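Local structure of dihydrocoumarin hydrolase, AncDHCH1 (Pseudomonas sp., 6C2C) at residues A[79-84]-A[114-119]; A[191-196]-A[210-215]; A[140-145]-A[183-188]. The protein probably hydrolyses the lactone dihydrocoumarin at a two-zinc centre of the metallo-beta-lactamase type. All coordinates share one frame; numbering follows the deposited sequence.

Contact 1: residues A[79-84]-A[114-119]. With ZN (zinc ion), chain D.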
loop_
_atom_site.group_PDB
_atom_site.type_symbol
_atom_site.label_atom_id
_atom_site.label_comp_id
_atom_site.label_asym_id
_atom_site.label_seq_id
_atom_site.Cartn_x
_atom_site.Cartn_y
_atom_site.Cartn_z
ATOM N N LYS A 79 -18.154 -1.300 10.921
ATOM C CA LYS A 79 -17.122 -2.239 10.496
ATOM C C LYS A 79 -15.756 -1.622 10.764
ATOM O O LYS A 79 -15.582 -0.410 10.639
ATOM C CB LYS A 79 -17.195 -2.533 8.971
ATOM C CG LYS A 79 -18.470 -3.190 8.508
ATOM C CD LYS A 79 -18.514 -4.676 8.936
ATOM C CE LYS A 79 -19.708 -5.235 8.195
ATOM N NZ LYS A 79 -20.027 -6.589 8.634
ATOM N N LEU A 80 -14.802 -2.432 11.187
ATOM C CA LEU A 80 -13.389 -2.032 11.150
ATOM C C LEU A 80 -12.730 -2.798 10.004
ATOM O O LEU A 80 -12.665 -4.033 10.025
ATOM C CB LEU A 80 -12.688 -2.340 12.468
ATOM C CG LEU A 80 -11.255 -1.817 12.583
ATOM C CD1 LEU A 80 -11.160 -0.248 12.515
ATOM C CD2 LEU A 80 -10.593 -2.336 13.890
ATOM N N VAL A 81 -12.227 -2.069 9.003
ATOM C CA VAL A 81 -11.668 -2.714 7.827
ATOM C C VAL A 81 -10.263 -2.209 7.595
ATOM O O VAL A 81 -9.930 -1.057 7.866
ATOM C CB VAL A 81 -12.543 -2.490 6.589
ATOM C CG1 VAL A 81 -13.966 -3.021 6.879
ATOM C CG2 VAL A 81 -12.581 -1.036 6.272
ATOM N N LEU A 82 -9.425 -3.113 7.145
ATOM C CA LEU A 82 -8.011 -2.807 6.934
ATOM C C LEU A 82 -7.715 -3.052 5.463
ATOM O O LEU A 82 -7.988 -4.157 4.950
ATOM C CB LEU A 82 -7.145 -3.676 7.817
ATOM C CG LEU A 82 -5.636 -3.593 7.566
ATOM C CD1 LEU A 82 -5.123 -2.173 7.775
ATOM C CD2 LEU A 82 -4.862 -4.576 8.458
ATOM N N VAL A 83 -7.168 -2.041 4.790
ATOM C CA VAL A 83 -6.769 -2.138 3.369
ATOM C C VAL A 83 -5.251 -2.292 3.314
ATOM O O VAL A 83 -4.538 -1.474 3.751
ATOM C CB VAL A 83 -7.139 -0.891 2.576
ATOM C CG1 VAL A 83 -6.583 -0.991 1.180
ATOM C CG2 VAL A 83 -8.654 -0.758 2.491
ATOM N N ASP A 84 -4.866 -3.491 2.926
ATOM C CA ASP A 84 -3.496 -3.983 2.867
ATOM C C ASP A 84 -2.910 -4.251 4.260
ATOM O O ASP A 84 -3.463 -3.810 5.194
ATOM C CB ASP A 84 -2.615 -3.159 1.991
ATOM C CG ASP A 84 -2.937 -3.357 0.500
ATOM O OD1 ASP A 84 -3.620 -4.328 0.165
ATOM O OD2 ASP A 84 -2.487 -2.519 -0.260
ATOM N N GLU A 114 -12.868 -7.039 8.344
ATOM C CA GLU A 114 -12.641 -7.401 6.952
ATOM C C GLU A 114 -11.321 -6.773 6.578
ATOM O O GLU A 114 -10.954 -5.709 7.086
ATOM C CB GLU A 114 -13.784 -6.939 6.014
ATOM C CG GLU A 114 -15.118 -7.577 6.441
ATOM C CD GLU A 114 -16.185 -7.563 5.374
ATOM O OE1 GLU A 114 -17.271 -8.140 5.636
ATOM O OE2 GLU A 114 -15.953 -7.033 4.276
ATOM N N ILE A 115 -10.614 -7.451 5.670
ATOM C CA ILE A 115 -9.318 -6.974 5.169
ATOM C C ILE A 115 -9.426 -7.005 3.656
ATOM O O ILE A 115 -9.794 -8.031 3.083
ATOM C CB ILE A 115 -8.164 -7.865 5.664
ATOM C CG1 ILE A 115 -8.077 -7.728 7.201
ATOM C CG2 ILE A 115 -6.855 -7.430 4.957
ATOM C CD1 ILE A 115 -7.064 -8.770 7.860
ATOM N N TYR A 116 -9.137 -5.880 3.004
ATOM C CA TYR A 116 -9.203 -5.784 1.542
ATOM C C TYR A 116 -7.792 -5.635 0.992
ATOM O O TYR A 116 -7.015 -4.805 1.440
ATOM C CB TYR A 116 -10.077 -4.605 1.081
ATOM C CG TYR A 116 -11.487 -4.642 1.662
ATOM C CD1 TYR A 116 -12.127 -5.840 1.961
ATOM C CD2 TYR A 116 -12.134 -3.455 1.948
ATOM C CE1 TYR A 116 -13.457 -5.860 2.510
ATOM C CE2 TYR A 116 -13.449 -3.472 2.497
ATOM C CZ TYR A 116 -14.029 -4.688 2.806
ATOM O OH TYR A 116 -15.329 -4.609 3.362
ATOM N N ILE A 117 -7.419 -6.536 0.084
ATOM C CA ILE A 117 -6.065 -6.615 -0.437
ATOM C C ILE A 117 -6.036 -5.990 -1.827
ATOM O O ILE A 117 -6.782 -6.413 -2.732
ATOM C CB ILE A 117 -5.634 -8.086 -0.483
ATOM C CG1 ILE A 117 -5.577 -8.680 0.926
ATOM C CG2 ILE A 117 -4.322 -8.210 -1.238
ATOM C CD1 ILE A 117 -4.581 -7.917 1.845
ATOM N N THR A 118 -5.197 -4.962 -2.023
ATOM C CA THR A 118 -5.152 -4.359 -3.358
ATOM C C THR A 118 -4.561 -5.336 -4.378
ATOM O O THR A 118 -5.065 -5.450 -5.488
ATOM C CB THR A 118 -4.329 -3.052 -3.341
ATOM O OG1 THR A 118 -2.974 -3.316 -2.893
ATOM C CG2 THR A 118 -5.014 -1.974 -2.476
ATOM N N HIS A 119 -3.561 -6.105 -3.965
ATOM C CA HIS A 119 -2.951 -7.122 -4.803
ATOM C C HIS A 119 -2.053 -7.986 -3.937
ATOM O O HIS A 119 -1.636 -7.575 -2.848
ATOM C CB HIS A 119 -2.147 -6.498 -5.954
ATOM C CG HIS A 119 -0.955 -5.675 -5.551
ATOM N ND1 HIS A 119 -1.040 -4.549 -4.743
ATOM C CD2 HIS A 119 0.355 -5.808 -5.885
ATOM C CE1 HIS A 119 0.171 -4.024 -4.590
ATOM N NE2 HIS A 119 1.042 -4.742 -5.300
HETATM ZN ZN ZN D . 3.079 -4.307 -5.783
HETATM O O HOH W 1 -17.839 -8.256 8.299
HETATM O O HOH W 2 4.059 -4.384 -4.175
HETATM O O HOH W 3 5.047 -3.721 -6.654
#
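Val81, Leu82 and Val83 pair in parallel with Glu114, Ile115 and Tyr116, a buried strand contact that forms the beta-beta part of a beta-alpha-beta crossover and runs on into the zinc site. Leu82 sits at the centre of the ladder: its N donates to Glu114 O at 3.0 Å, and its O receives Tyr116 N at 2.8 Å. Asp84 N then bonds to Tyr116 O, while the opening rung from Glu114 N to Leu80 O is weak. On the face that carries Glu114 and Tyr116, the Tyr116 hydroxyl donates to Glu114 OE2 at 2.7 Å, approaching from above the carboxylate plane, and a water bridges Glu114 OE1 to Lys79 NZ.

Past the strands, the carboxylate of Asp84 takes over from the backbone rungs. Asp84 grips Thr118 twice: OD1 accepts Thr118 N at 2.8 Å in a nearly straight bond (169°), and OD2 turns its syn lone pair to Thr118 OG1, also at 2.8 Å. With OG1 set between the backbone N and the carbonyl carbon (chi1 59°), the hydroxyl can also accept His119 ND1 at 2.9 Å, close to the ring plane. This second-shell chain orients the imidazole, whose NE2 binds zinc at 2.1 Å. His119 opens the HxHxDH motif of the family; Asp84 OD2 also bonds His124, a ligand of the other zinc. Strands 65-75 and 140-142 flank the pair in its sheet, Phe136 packs on Leu82 and Ile115, and Val194 and Ile197 reach Tyr116 from strands 191-194 and 197-201.

Contact 2: residues A[191-196]-A[210-215]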
loop_
_atom_site.group_PDB
_atom_site.type_symbol
_atom_site.label_atom_id
_atom_site.label_comp_id
_atom_site.label_asym_id
_atom_site.label_seq_id
_atom_site.Cartn_x
_atom_site.Cartn_y
_atom_site.Cartn_z
ATOM N N THR A 191 -17.174 -4.058 -7.167
ATOM C CA THR A 191 -18.003 -4.748 -6.177
ATOM C C THR A 191 -18.272 -3.850 -4.977
ATOM O O THR A 191 -17.328 -3.277 -4.420
ATOM C CB THR A 191 -17.302 -6.052 -5.720
ATOM O OG1 THR A 191 -17.071 -6.885 -6.884
ATOM C CG2 THR A 191 -18.207 -6.835 -4.736
ATOM N N ASP A 192 -19.502 -3.856 -4.475
ATOM C CA ASP A 192 -19.804 -3.140 -3.242
ATOM C C ASP A 192 -19.304 -4.116 -2.168
ATOM O O ASP A 192 -19.586 -5.312 -2.254
ATOM C CB ASP A 192 -21.304 -2.903 -3.099
ATOM C CG ASP A 192 -21.814 -1.825 -4.036
ATOM O OD1 ASP A 192 -20.988 -1.209 -4.742
ATOM O OD2 ASP A 192 -23.041 -1.593 -4.065
ATOM N N LEU A 193 -18.570 -3.634 -1.167
ATOM C CA LEU A 193 -18.012 -4.522 -0.166
ATOM C C LEU A 193 -18.737 -4.386 1.163
ATOM O O LEU A 193 -19.284 -5.375 1.690
ATOM C CB LEU A 193 -16.498 -4.264 0.022
ATOM C CG LEU A 193 -15.739 -4.532 -1.289
ATOM C CD1 LEU A 193 -14.248 -4.147 -1.089
ATOM C CD2 LEU A 193 -15.823 -6.008 -1.666
ATOM N N VAL A 194 -18.732 -3.182 1.721
ATOM C CA VAL A 194 -19.549 -2.835 2.889
ATOM C C VAL A 194 -20.026 -1.419 2.641
ATOM O O VAL A 194 -19.482 -0.728 1.773
ATOM C CB VAL A 194 -18.759 -2.909 4.216
ATOM C CG1 VAL A 194 -18.356 -4.364 4.592
ATOM C CG2 VAL A 194 -17.549 -1.926 4.208
ATOM N N PRO A 195 -21.088 -0.988 3.308
ATOM C CA PRO A 195 -21.540 0.393 3.115
ATOM C C PRO A 195 -20.376 1.357 3.289
ATOM O O PRO A 195 -19.658 1.304 4.292
ATOM C CB PRO A 195 -22.616 0.553 4.205
ATOM C CG PRO A 195 -23.218 -0.859 4.322
ATOM C CD PRO A 195 -21.968 -1.749 4.219
ATOM N N GLY A 196 -20.163 2.182 2.280
ATOM C CA GLY A 196 -19.071 3.144 2.305
ATOM C C GLY A 196 -17.764 2.702 1.649
ATOM O O GLY A 196 -16.865 3.534 1.515
ATOM N N THR A 210 -6.619 -4.026 -7.426
ATOM C CA THR A 210 -7.896 -3.424 -7.101
ATOM C C THR A 210 -7.641 -2.162 -6.275
ATOM O O THR A 210 -6.802 -2.164 -5.354
ATOM C CB THR A 210 -8.796 -4.428 -6.326
ATOM O OG1 THR A 210 -8.999 -5.586 -7.166
ATOM C CG2 THR A 210 -10.178 -3.768 -5.984
ATOM N N THR A 211 -8.411 -1.129 -6.622
ATOM C CA THR A 211 -8.507 0.137 -5.915
ATOM C C THR A 211 -9.704 0.066 -4.985
ATOM O O THR A 211 -10.727 -0.510 -5.329
ATOM C CB THR A 211 -8.720 1.218 -6.963
ATOM O OG1 THR A 211 -7.497 1.347 -7.712
ATOM C CG2 THR A 211 -9.142 2.574 -6.351
ATOM N N TYR A 212 -9.583 0.683 -3.816
ATOM C CA TYR A 212 -10.722 0.667 -2.888
ATOM C C TYR A 212 -11.192 2.093 -2.681
ATOM O O TYR A 212 -10.403 2.984 -2.283
ATOM C CB TYR A 212 -10.420 -0.020 -1.539
ATOM C CG TYR A 212 -10.105 -1.479 -1.779
ATOM C CD1 TYR A 212 -11.154 -2.388 -2.028
ATOM C CD2 TYR A 212 -8.797 -1.924 -1.820
ATOM C CE1 TYR A 212 -10.923 -3.706 -2.299
ATOM C CE2 TYR A 212 -8.532 -3.304 -2.097
ATOM C CZ TYR A 212 -9.612 -4.153 -2.386
ATOM O OH TYR A 212 -9.417 -5.526 -2.641
ATOM N N VAL A 213 -12.486 2.294 -2.897
ATOM C CA VAL A 213 -13.076 3.641 -2.878
ATOM C C VAL A 213 -13.863 3.780 -1.585
ATOM O O VAL A 213 -14.803 3.007 -1.340
ATOM C CB VAL A 213 -13.980 3.861 -4.081
ATOM C CG1 VAL A 213 -14.650 5.238 -3.983
ATOM C CG2 VAL A 213 -13.185 3.591 -5.378
ATOM N N VAL A 214 -13.444 4.708 -0.712
ATOM C CA VAL A 214 -14.041 4.892 0.607
ATOM C C VAL A 214 -14.809 6.195 0.603
ATOM O O VAL A 214 -14.250 7.212 0.209
ATOM C CB VAL A 214 -12.948 4.961 1.681
ATOM C CG1 VAL A 214 -13.572 5.103 3.067
ATOM C CG2 VAL A 214 -12.046 3.698 1.553
ATOM N N GLU A 215 -16.087 6.183 0.969
ATOM C CA GLU A 215 -16.850 7.432 0.907
ATOM C C GLU A 215 -17.789 7.545 2.090
ATOM O O GLU A 215 -18.486 6.589 2.447
ATOM C CB GLU A 215 -17.660 7.557 -0.395
ATOM C CG GLU A 215 -18.300 8.902 -0.497
ATOM C CD GLU A 215 -18.678 9.279 -1.918
ATOM O OE1 GLU A 215 -18.490 8.472 -2.847
ATOM O OE2 GLU A 215 -19.149 10.409 -2.110
#
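Gly196 and Glu215 meet through the one hydrogen bond of this contact, in which Glu215 N donates to Gly196 O at 2.8 Å with an N-H...O angle of 161°. The same carbonyl oxygen lies 3.3 Å from Val214 CA, in a CA-H...O contact, and so engages two successive residues of strand 210-216. Gly196 has backbone angles (phi 94°, psi -10°) that would press a beta carbon against the carbonyl of Pro195. These angles turn the chain from strand 191-194 into strand 197-201, which lies between the two segments in a mixed sheet and pairs antiparallel with both. Within this meander Leu193 and Val194 both face Ile197, a classic beta bulge.

The other point of touch spans that middle strand by side chains alone. Leu193, with CG anti to its carbonyl carbon, reaches out until CD1 is 3.6 Å from Tyr212 CE1 and nearly as close to CD1 of the ring, the two side chains crossing at about a right angle. The ring is fixed at its far end by the Tyr212 hydroxyl, which hydrogen-bonds Ile117 O; Ala199 touches both Leu193 and Tyr212, and Phe187 also packs on the tyrosine.

Contact 3: residues A[140-145]-A[183-188]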
loop_
_atom_site.group_PDB
_atom_site.type_symbol
_atom_site.label_atom_id
_atom_site.label_comp_id
_atom_site.label_asym_id
_atom_site.label_seq_id
_atom_site.Cartn_x
_atom_site.Cartn_y
_atom_site.Cartn_z
ATOM N N VAL A 140 -12.504 -11.485 7.718
ATOM C CA VAL A 140 -12.682 -12.043 6.384
ATOM C C VAL A 140 -11.779 -11.259 5.433
ATOM O O VAL A 140 -11.834 -10.027 5.404
ATOM C CB VAL A 140 -14.136 -11.918 5.956
ATOM C CG1 VAL A 140 -14.340 -12.348 4.462
ATOM C CG2 VAL A 140 -15.069 -12.724 6.870
ATOM N N VAL A 141 -10.982 -11.975 4.609
ATOM C CA VAL A 141 -10.056 -11.315 3.694
ATOM C C VAL A 141 -10.695 -11.364 2.323
ATOM O O VAL A 141 -11.238 -12.407 1.936
ATOM C CB VAL A 141 -8.700 -12.055 3.702
ATOM C CG1 VAL A 141 -7.777 -11.469 2.625
ATOM C CG2 VAL A 141 -8.024 -12.008 5.090
ATOM N N ARG A 142 -10.612 -10.270 1.556
ATOM C CA ARG A 142 -11.179 -10.224 0.214
ATOM C C ARG A 142 -10.148 -9.664 -0.740
ATOM O O ARG A 142 -9.362 -8.793 -0.370
ATOM C CB ARG A 142 -12.430 -9.366 0.153
ATOM C CG ARG A 142 -13.462 -9.727 1.251
ATOM C CD ARG A 142 -14.861 -9.296 0.870
ATOM N NE ARG A 142 -15.307 -10.104 -0.286
ATOM C CZ ARG A 142 -16.491 -9.898 -0.852
ATOM N NH1 ARG A 142 -17.345 -8.971 -0.339
ATOM N NH2 ARG A 142 -16.817 -10.622 -1.905
ATOM N N ALA A 143 -10.160 -10.188 -1.975
ATOM C CA ALA A 143 -9.290 -9.720 -3.044
ATOM C C ALA A 143 -9.919 -10.183 -4.346
ATOM O O ALA A 143 -10.861 -10.986 -4.348
ATOM C CB ALA A 143 -7.878 -10.312 -2.906
ATOM N N ASP A 144 -9.449 -9.631 -5.450
ATOM C CA ASP A 144 -10.050 -10.031 -6.717
ATOM C C ASP A 144 -9.717 -11.479 -7.036
ATOM O O ASP A 144 -8.577 -11.919 -6.890
ATOM C CB ASP A 144 -9.541 -9.128 -7.837
ATOM C CG ASP A 144 -10.380 -9.274 -9.112
ATOM O OD1 ASP A 144 -10.076 -10.172 -9.911
ATOM O OD2 ASP A 144 -11.332 -8.534 -9.354
ATOM N N GLN A 145 -10.732 -12.187 -7.523
ATOM C CA GLN A 145 -10.601 -13.557 -7.980
ATOM C C GLN A 145 -9.444 -13.758 -8.951
ATOM O O GLN A 145 -8.794 -14.811 -8.905
ATOM C CB GLN A 145 -11.920 -13.974 -8.612
ATOM C CG GLN A 145 -11.882 -15.479 -8.993
ATOM C CD GLN A 145 -12.187 -16.363 -7.839
ATOM O OE1 GLN A 145 -11.342 -17.210 -7.446
ATOM N NE2 GLN A 145 -13.383 -16.252 -7.308
ATOM N N LYS A 183 -12.392 -18.209 5.374
ATOM C CA LYS A 183 -12.494 -16.766 5.564
ATOM C C LYS A 183 -11.772 -15.974 4.474
ATOM O O LYS A 183 -11.442 -14.797 4.686
ATOM C CB LYS A 183 -12.036 -16.362 6.962
ATOM C CG LYS A 183 -13.235 -16.464 7.971
ATOM C CD LYS A 183 -12.828 -16.212 9.393
ATOM C CE LYS A 183 -11.828 -17.285 9.971
ATOM N NZ LYS A 183 -11.455 -16.822 11.366
ATOM N N PHE A 184 -11.551 -16.561 3.300
ATOM C CA PHE A 184 -11.134 -15.781 2.126
ATOM C C PHE A 184 -12.304 -15.722 1.150
ATOM O O PHE A 184 -12.799 -16.764 0.700
ATOM C CB PHE A 184 -9.911 -16.368 1.424
ATOM C CG PHE A 184 -9.574 -15.587 0.175
ATOM C CD1 PHE A 184 -9.056 -14.303 0.284
ATOM C CD2 PHE A 184 -9.894 -16.091 -1.080
ATOM C CE1 PHE A 184 -8.765 -13.527 -0.858
ATOM C CE2 PHE A 184 -9.651 -15.342 -2.256
ATOM C CZ PHE A 184 -9.046 -14.015 -2.141
ATOM N N LYS A 185 -12.793 -14.514 0.879
ATOM C CA LYS A 185 -14.016 -14.295 0.108
ATOM C C LYS A 185 -13.674 -13.437 -1.117
ATOM O O LYS A 185 -13.584 -12.190 -1.019
ATOM C CB LYS A 185 -15.069 -13.627 1.013
ATOM C CG LYS A 185 -16.427 -13.501 0.292
ATOM C CD LYS A 185 -17.474 -12.868 1.253
ATOM C CE LYS A 185 -18.786 -12.601 0.572
ATOM N NZ LYS A 185 -19.758 -12.123 1.648
ATOM N N PRO A 186 -13.475 -14.020 -2.293
ATOM C CA PRO A 186 -13.063 -13.221 -3.460
ATOM C C PRO A 186 -14.233 -12.400 -3.944
ATOM O O PRO A 186 -15.399 -12.582 -3.567
ATOM C CB PRO A 186 -12.668 -14.256 -4.537
ATOM C CG PRO A 186 -13.469 -15.502 -4.125
ATOM C CD PRO A 186 -13.548 -15.464 -2.597
ATOM N N PHE A 187 -13.896 -11.432 -4.765
ATOM C CA PHE A 187 -14.879 -10.715 -5.578
ATOM C C PHE A 187 -14.333 -10.654 -6.991
ATOM O O PHE A 187 -13.156 -10.979 -7.255
ATOM C CB PHE A 187 -15.164 -9.302 -4.997
ATOM C CG PHE A 187 -13.903 -8.481 -4.797
ATOM C CD1 PHE A 187 -13.341 -7.808 -5.903
ATOM C CD2 PHE A 187 -13.266 -8.396 -3.551
ATOM C CE1 PHE A 187 -12.094 -7.079 -5.821
ATOM C CE2 PHE A 187 -12.069 -7.609 -3.450
ATOM C CZ PHE A 187 -11.509 -6.980 -4.531
ATOM N N SER A 188 -15.202 -10.267 -7.926
ATOM C CA SER A 188 -14.827 -10.185 -9.333
ATOM C C SER A 188 -15.076 -8.767 -9.818
ATOM O O SER A 188 -16.219 -8.365 -10.022
ATOM C CB SER A 188 -15.621 -11.198 -10.183
ATOM O OG SER A 188 -15.152 -12.488 -9.933
#
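Arg142 lies along Lys185 where the loop segment 183-188 joins the edge of a sheet, the loop's backbone running in roughly the same direction as strand 140-142, an edge strand of the sheet, and bridging to it at Val141-Phe184 and Asp144-Phe187. The arginine side chain shows how a buried cation can be held by carbonyls. Its CB sits 3.3 Å from Lys185 O and also meets the edge of the Phe187 ring, in its plane. CG and CD stay beside the same carbonyl oxygen, and a bend at chi3 (67°) curls the chain back so that NE donates to Lys185 O at 2.8 Å, almost straight at 171°. CZ lies beneath the extended Lys185 chain, with CD of that lysine 3.7 Å above the guanidinium plane. At the tip, NH2 donates to Pro186 O at 2.9 Å. Both acceptors lie in the guanidinium plane, which fixes the rotation of the group, although each carbonyl is met from above its own plane. NH1 comes within 4.4 Å of Lys185 NZ, a like-charge approach that these carbonyls may help to offset.

Around this side chain the backbones zip together, from Val141 N to Lys183 O and Lys185 N to Val141 O, then Phe187 N to Ala143 O, ending with Gln145 N to Phe187 O. Asp144 is the N-cap of helix 145-151, its OD1 taking Lys146 N, while OD2 accepts Gly189 N. The Phe187 ring lies flat over the peptide link preceding Asp144, with Phe187 CZ 3.5 Å from Asp144 N.

In the fold
Read from the N terminus, the three contacts come in series, none enclosing or crossing another. Contact 1 closes first, bringing strand 114-116 back beside strand 80-83 after an excursion through helix 98-104. Contact 3 follows, closing a long, mostly helical excursion (helices 145-151, 154-159 and 162-180). Contact 2 comes last and spans a short meander around strand 197-201. Contacts 1 and 3 share a sheet, strands 114-116 and 140-142 being neighbours in it; contact 2 belongs to the second sheet of the alpha-beta/beta-alpha sandwich characteristic of the superfamily. The two sheets meet where Tyr116 CB packs on Tyr212 CZ, and where Thr118 O probably bonds Thr210 N. Leu193 CD2, packing on Arg142 NH1, joins contacts 2 and 3.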